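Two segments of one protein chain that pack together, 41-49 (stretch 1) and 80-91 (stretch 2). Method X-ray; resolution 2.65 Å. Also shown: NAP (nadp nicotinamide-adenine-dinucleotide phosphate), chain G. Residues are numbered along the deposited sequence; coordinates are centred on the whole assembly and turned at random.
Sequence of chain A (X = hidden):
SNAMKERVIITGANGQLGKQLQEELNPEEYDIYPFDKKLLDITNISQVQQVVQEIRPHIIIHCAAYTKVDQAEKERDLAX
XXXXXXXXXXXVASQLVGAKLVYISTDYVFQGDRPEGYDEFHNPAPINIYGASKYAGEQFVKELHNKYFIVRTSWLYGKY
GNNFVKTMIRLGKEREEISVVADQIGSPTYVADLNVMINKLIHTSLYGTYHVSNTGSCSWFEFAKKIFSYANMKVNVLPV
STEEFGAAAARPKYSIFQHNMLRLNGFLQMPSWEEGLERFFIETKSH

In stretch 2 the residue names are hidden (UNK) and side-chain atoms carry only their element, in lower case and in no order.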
# COMPACT_ATOMS: atom_id res chain seq x y z
N ASP A 41 -1.68 -12.30 15.34
CA ASP A 41 -0.81 -11.21 15.75
C ASP A 41 0.55 -11.41 15.09
O ASP A 41 1.29 -12.34 15.42
CB ASP A 41 -0.68 -11.16 17.28
CG ASP A 41 0.17 -10.01 17.75
OD1 ASP A 41 0.71 -9.27 16.91
OD2 ASP A 41 0.31 -9.84 18.98
N ILE A 42 0.87 -10.52 14.16
CA ILE A 42 2.12 -10.55 13.42
C ILE A 42 3.35 -10.54 14.34
O ILE A 42 4.37 -11.16 14.02
CB ILE A 42 2.20 -9.33 12.48
CG1 ILE A 42 3.32 -9.44 11.47
CG2 ILE A 42 2.32 -8.05 13.28
CD1 ILE A 42 3.41 -8.21 10.58
N THR A 43 3.24 -9.86 15.47
CA THR A 43 4.35 -9.77 16.43
C THR A 43 4.54 -11.01 17.30
O THR A 43 5.48 -11.07 18.09
CB THR A 43 4.19 -8.55 17.35
OG1 THR A 43 3.00 -8.69 18.13
CG2 THR A 43 4.13 -7.27 16.54
N ASN A 44 3.65 -11.99 17.18
CA ASN A 44 3.74 -13.23 17.96
C ASN A 44 4.14 -14.36 17.01
O ASN A 44 3.29 -14.96 16.35
CB ASN A 44 2.40 -13.52 18.64
CG ASN A 44 2.43 -14.78 19.49
OD1 ASN A 44 3.43 -15.50 19.53
ND2 ASN A 44 1.33 -15.04 20.19
N ILE A 45 5.43 -14.64 16.95
CA ILE A 45 5.97 -15.68 16.08
C ILE A 45 5.38 -17.07 16.36
O ILE A 45 5.07 -17.82 15.43
CB ILE A 45 7.52 -15.72 16.13
CG1 ILE A 45 8.08 -16.58 14.99
CG2 ILE A 45 8.00 -16.15 17.52
CD1 ILE A 45 9.60 -16.62 14.94
N SER A 46 5.22 -17.41 17.63
CA SER A 46 4.66 -18.71 17.97
C SER A 46 3.29 -18.86 17.33
O SER A 46 2.94 -19.94 16.85
CB SER A 46 4.57 -18.87 19.49
OG SER A 46 3.75 -17.87 20.06
N GLN A 47 2.51 -17.79 17.33
CA GLN A 47 1.17 -17.81 16.74
C GLN A 47 1.25 -17.83 15.22
O GLN A 47 0.48 -18.54 14.57
CB GLN A 47 0.35 -16.60 17.19
CG GLN A 47 -1.09 -16.60 16.65
CD GLN A 47 -1.90 -15.37 17.07
OE1 GLN A 47 -1.36 -14.40 17.60
NE2 GLN A 47 -3.20 -15.41 16.81
N VAL A 48 2.16 -17.04 14.66
CA VAL A 48 2.33 -16.97 13.21
C VAL A 48 2.61 -18.36 12.65
O VAL A 48 2.00 -18.77 11.65
CB VAL A 48 3.46 -16.01 12.80
CG1 VAL A 48 3.61 -15.98 11.29
CG2 VAL A 48 3.19 -14.61 13.32
N GLN A 49 3.52 -19.08 13.29
CA GLN A 49 3.86 -20.43 12.84
C GLN A 49 2.68 -21.39 12.99
O GLN A 49 2.38 -22.15 12.08
CB GLN A 49 5.13 -20.94 13.54
CG GLN A 49 6.39 -20.16 13.14
CD GLN A 49 7.66 -20.63 13.85
OE1 GLN A 49 7.62 -21.20 14.94
NE2 GLN A 49 8.81 -20.33 13.24
N UNK A 80 8.91 -0.51 14.25
CA UNK A 80 9.75 -1.64 13.86
C UNK A 80 9.18 -2.99 14.26
O UNK A 80 9.13 -3.90 13.43
c UNK A 80 12.03 0.84 13.84
o UNK A 80 14.42 2.00 11.31
c UNK A 80 13.62 1.19 12.08
c UNK A 80 13.64 -0.16 11.83
c UNK A 80 12.83 1.70 13.09
c UNK A 80 11.19 -1.50 14.39
c UNK A 80 12.04 -0.53 13.60
c UNK A 80 12.85 -1.00 12.58
N UNK A 81 8.74 -3.13 15.50
CA UNK A 81 8.18 -4.40 15.96
C UNK A 81 7.14 -4.90 14.97
O UNK A 81 7.19 -6.04 14.55
c UNK A 81 6.88 -5.60 17.75
c UNK A 81 7.55 -4.29 17.37
c UNK A 81 8.60 -3.91 18.39
N UNK A 82 6.22 -4.03 14.58
CA UNK A 82 5.17 -4.40 13.63
C UNK A 82 5.66 -4.56 12.20
O UNK A 82 5.53 -5.63 11.63
c UNK A 82 2.96 -3.80 12.58
c UNK A 82 4.01 -3.38 13.61
c UNK A 82 3.35 -3.26 14.98
c UNK A 82 2.75 -4.54 15.47
N UNK A 83 6.21 -3.49 11.63
CA UNK A 83 6.70 -3.50 10.25
C UNK A 83 7.95 -4.32 9.94
O UNK A 83 8.02 -4.95 8.88
n UNK A 83 5.68 0.01 9.42
c UNK A 83 5.58 -1.29 9.65
o UNK A 83 4.50 -1.86 9.75
c UNK A 83 6.89 -2.06 9.76
N UNK A 84 8.93 -4.29 10.83
CA UNK A 84 10.17 -5.04 10.61
C UNK A 84 10.09 -6.47 11.16
O UNK A 84 10.03 -7.44 10.39
c UNK A 84 11.34 -4.30 11.23
N UNK A 85 10.09 -6.58 12.48
CA UNK A 85 10.02 -7.88 13.15
C UNK A 85 8.82 -8.68 12.65
O UNK A 85 8.90 -9.88 12.45
c UNK A 85 12.51 -7.65 14.82
c UNK A 85 9.96 -7.74 14.69
c UNK A 85 9.87 -9.10 15.37
c UNK A 85 11.20 -7.00 15.20
N UNK A 86 7.70 -7.99 12.43
CA UNK A 86 6.49 -8.64 11.95
C UNK A 86 6.68 -9.29 10.59
O UNK A 86 6.22 -10.41 10.37
N UNK A 87 7.36 -8.60 9.69
CA UNK A 87 7.61 -9.13 8.35
C UNK A 87 8.60 -10.28 8.44
O UNK A 87 8.55 -11.23 7.65
c UNK A 87 8.16 -8.03 7.44
N UNK A 88 9.50 -10.20 9.41
CA UNK A 88 10.51 -11.23 9.61
C UNK A 88 9.83 -12.54 10.06
O UNK A 88 10.18 -13.62 9.58
n UNK A 88 13.72 -12.10 14.12
c UNK A 88 12.39 -12.12 14.06
c UNK A 88 12.42 -12.83 11.69
c UNK A 88 12.77 -11.59 10.91
n UNK A 88 11.68 -11.79 15.13
n UNK A 88 11.76 -12.45 12.94
c UNK A 88 11.56 -10.70 10.59
N UNK A 89 8.85 -12.44 10.96
CA UNK A 89 8.11 -13.61 11.46
C UNK A 89 7.29 -14.27 10.36
O UNK A 89 7.26 -15.49 10.23
c UNK A 89 7.17 -13.21 12.61
c UNK A 89 7.90 -12.64 13.81
o UNK A 89 9.12 -12.74 13.91
n UNK A 89 7.14 -12.08 14.74
N UNK A 90 6.60 -13.45 9.56
CA UNK A 90 5.79 -13.97 8.47
C UNK A 90 6.69 -14.56 7.39
O UNK A 90 6.30 -15.47 6.67
c UNK A 90 4.14 -13.39 6.64
c UNK A 90 3.91 -12.36 8.92
c UNK A 90 4.88 -12.88 7.86
N UNK A 91 7.92 -14.04 7.30
CA UNK A 91 8.89 -14.52 6.33
C UNK A 91 9.31 -15.93 6.72
O UNK A 91 9.29 -16.85 5.90
c UNK A 91 10.08 -13.59 6.27
PA NAP G . -4.30 -0.15 7.27
O1A NAP G . -3.70 0.50 8.50
O2A NAP G . -5.78 -0.01 7.01
O5B NAP G . -3.94 -1.72 7.28
C5B NAP G . -3.01 -2.28 8.20
C4B NAP G . -3.74 -3.31 9.06
O4B NAP G . -2.79 -4.06 9.83
C3B NAP G . -4.71 -2.66 10.04
O3B NAP G . -6.04 -3.16 9.88
C2B NAP G . -4.17 -3.03 11.40
O2B NAP G . -5.21 -3.26 12.35
C1B NAP G . -3.36 -4.28 11.12
N9A NAP G . -2.38 -4.58 12.20
C8A NAP G . -1.82 -3.72 13.07
N7A NAP G . -1.02 -4.41 13.91
C5A NAP G . -1.09 -5.71 13.57
C6A NAP G . -0.48 -6.95 14.09
N6A NAP G . 0.38 -6.91 15.14
N1A NAP G . -0.78 -8.12 13.48
C2A NAP G . -1.63 -8.15 12.44
N3A NAP G . -2.21 -7.03 11.95
C4A NAP G . -1.96 -5.81 12.50
O3 NAP G . -3.48 0.37 5.98
PN NAP G . -3.57 -0.35 4.53
O1N NAP G . -3.42 0.72 3.48
O2N NAP G . -4.73 -1.31 4.49
O5D NAP G . -2.23 -1.24 4.51
C5D NAP G . -1.80 -1.89 3.32
C4D NAP G . -0.28 -1.83 3.19
O4D NAP G . 0.10 -0.83 2.23
C3D NAP G . 0.41 -1.49 4.50
O3D NAP G . 1.39 -2.49 4.82
C2D NAP G . 1.08 -0.15 4.27
O2D NAP G . 2.36 -0.11 4.91
C1D NAP G . 1.18 -0.05 2.75
N1N NAP G . 1.11 1.33 2.25
C2N NAP G . 0.02 2.08 2.49
C3N NAP G . -0.07 3.39 2.02
C7N NAP G . -1.30 4.20 2.31
O7N NAP G . -2.17 3.72 3.02
N7N NAP G . -1.43 5.42 1.79
C4N NAP G . 0.99 3.92 1.28
C5N NAP G . 2.10 3.12 1.04
C6N NAP G . 2.14 1.82 1.54
P2B NAP G . -5.53 -2.18 13.51
O1X NAP G . -6.83 -2.67 14.09
O2X NAP G . -4.35 -2.27 14.45
O3X NAP G . -5.63 -0.86 12.77

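Position 80 carries one carbon followed by a six-carbon ring bearing an oxygen, and it lies out of reach of stretch 1: Tyr80, a bulky ring that is partly exposed and has room because nothing of stretch 1 is near. Position 81 has three carbons, one carrying the other two, and touches the methyl of Thr43, which makes it Val81; its CG1 lies 3.4 Å from Thr43 CG2, a methyl-to-methyl contact. Position 82 has four carbons, forked at the first with one arm two carbons long, and meets Ile42 and Thr43; this is the pattern of isoleucine. The long arm of Ile82 ends at CD1, 3.2 Å from Thr43 CG2 and 4.2 Å from Ile42 CG2, and the same CD1 approaches NAP N6A at 3.4 Å, so the tip of this arm touches both the loop and the adenine amino group.

Position 83 shows two carbons, the second bearing one oxygen and one nitrogen. It is Asn83; its CA-to-CB bond points away, though its end comes somewhat nearer without making contact, and both polar atoms are hydrogen-bonded elsewhere in the structure, as a buried amide requires. Position 84, a single carbon directed away from stretch 1, is Ala84, its small methyl suiting a buried site. Position 85 repeats the forked four-carbon pattern without contact; the end of Ile85 leads away, leaving stretch 1 unobstructed.

Position 86 has no side-chain atoms, and its backbone touches Ile42: Gly86. Its CA comes within 5.0 Å of Ile42 CA, and Ile42 CG1 rests 3.2 Å from Gly86 O. An ideal CB here would fall 2.4 Å from Ile42 CD1 and 2.0 Å from Ile82 O, so the bare backbone suits both the close approach and the local helix geometry, next to a wider pi-type turn at 81-85.

Position 87 has one carbon, pointing away: Ala87, again a small methyl at a buried site. Position 88 has three carbons, a nitrogen, then a carbon carrying two more nitrogens, none touching stretch 1: Arg88, whose guanidinium can donate to a neighbouring amide. Position 89 has two carbons, the second with an oxygen and a nitrogen; it points toward stretch 1, and its nitrogen meets Ile42 O. As Asn89 it donates from ND2 to Ile42 O at 3.0 Å, while its OD1 accepts from Arg88 NE at 2.8 Å; an amide can do both at once. Position 90, one carbon carrying two, meets Ile42 and Val48: Val90, a compact apolar surface whose CG2 lies 3.9 Å from Ile42 CG1 and 4.3 Å from Val48 CG1. Position 91, a single carbon remote from stretch 1, is Ala91, small and buried.

The contact centres on Ile42, whose side chain lies over Gly86 and meets Ile82 and Val90, while its carbonyl is held by Asn89. Thr43 and Val48 extend the apolar packing, and the two helices run at 35°, their axes 9.4 Å apart at closest approach.

Stretch 2, residues 80-91: YVINAIGARNVA
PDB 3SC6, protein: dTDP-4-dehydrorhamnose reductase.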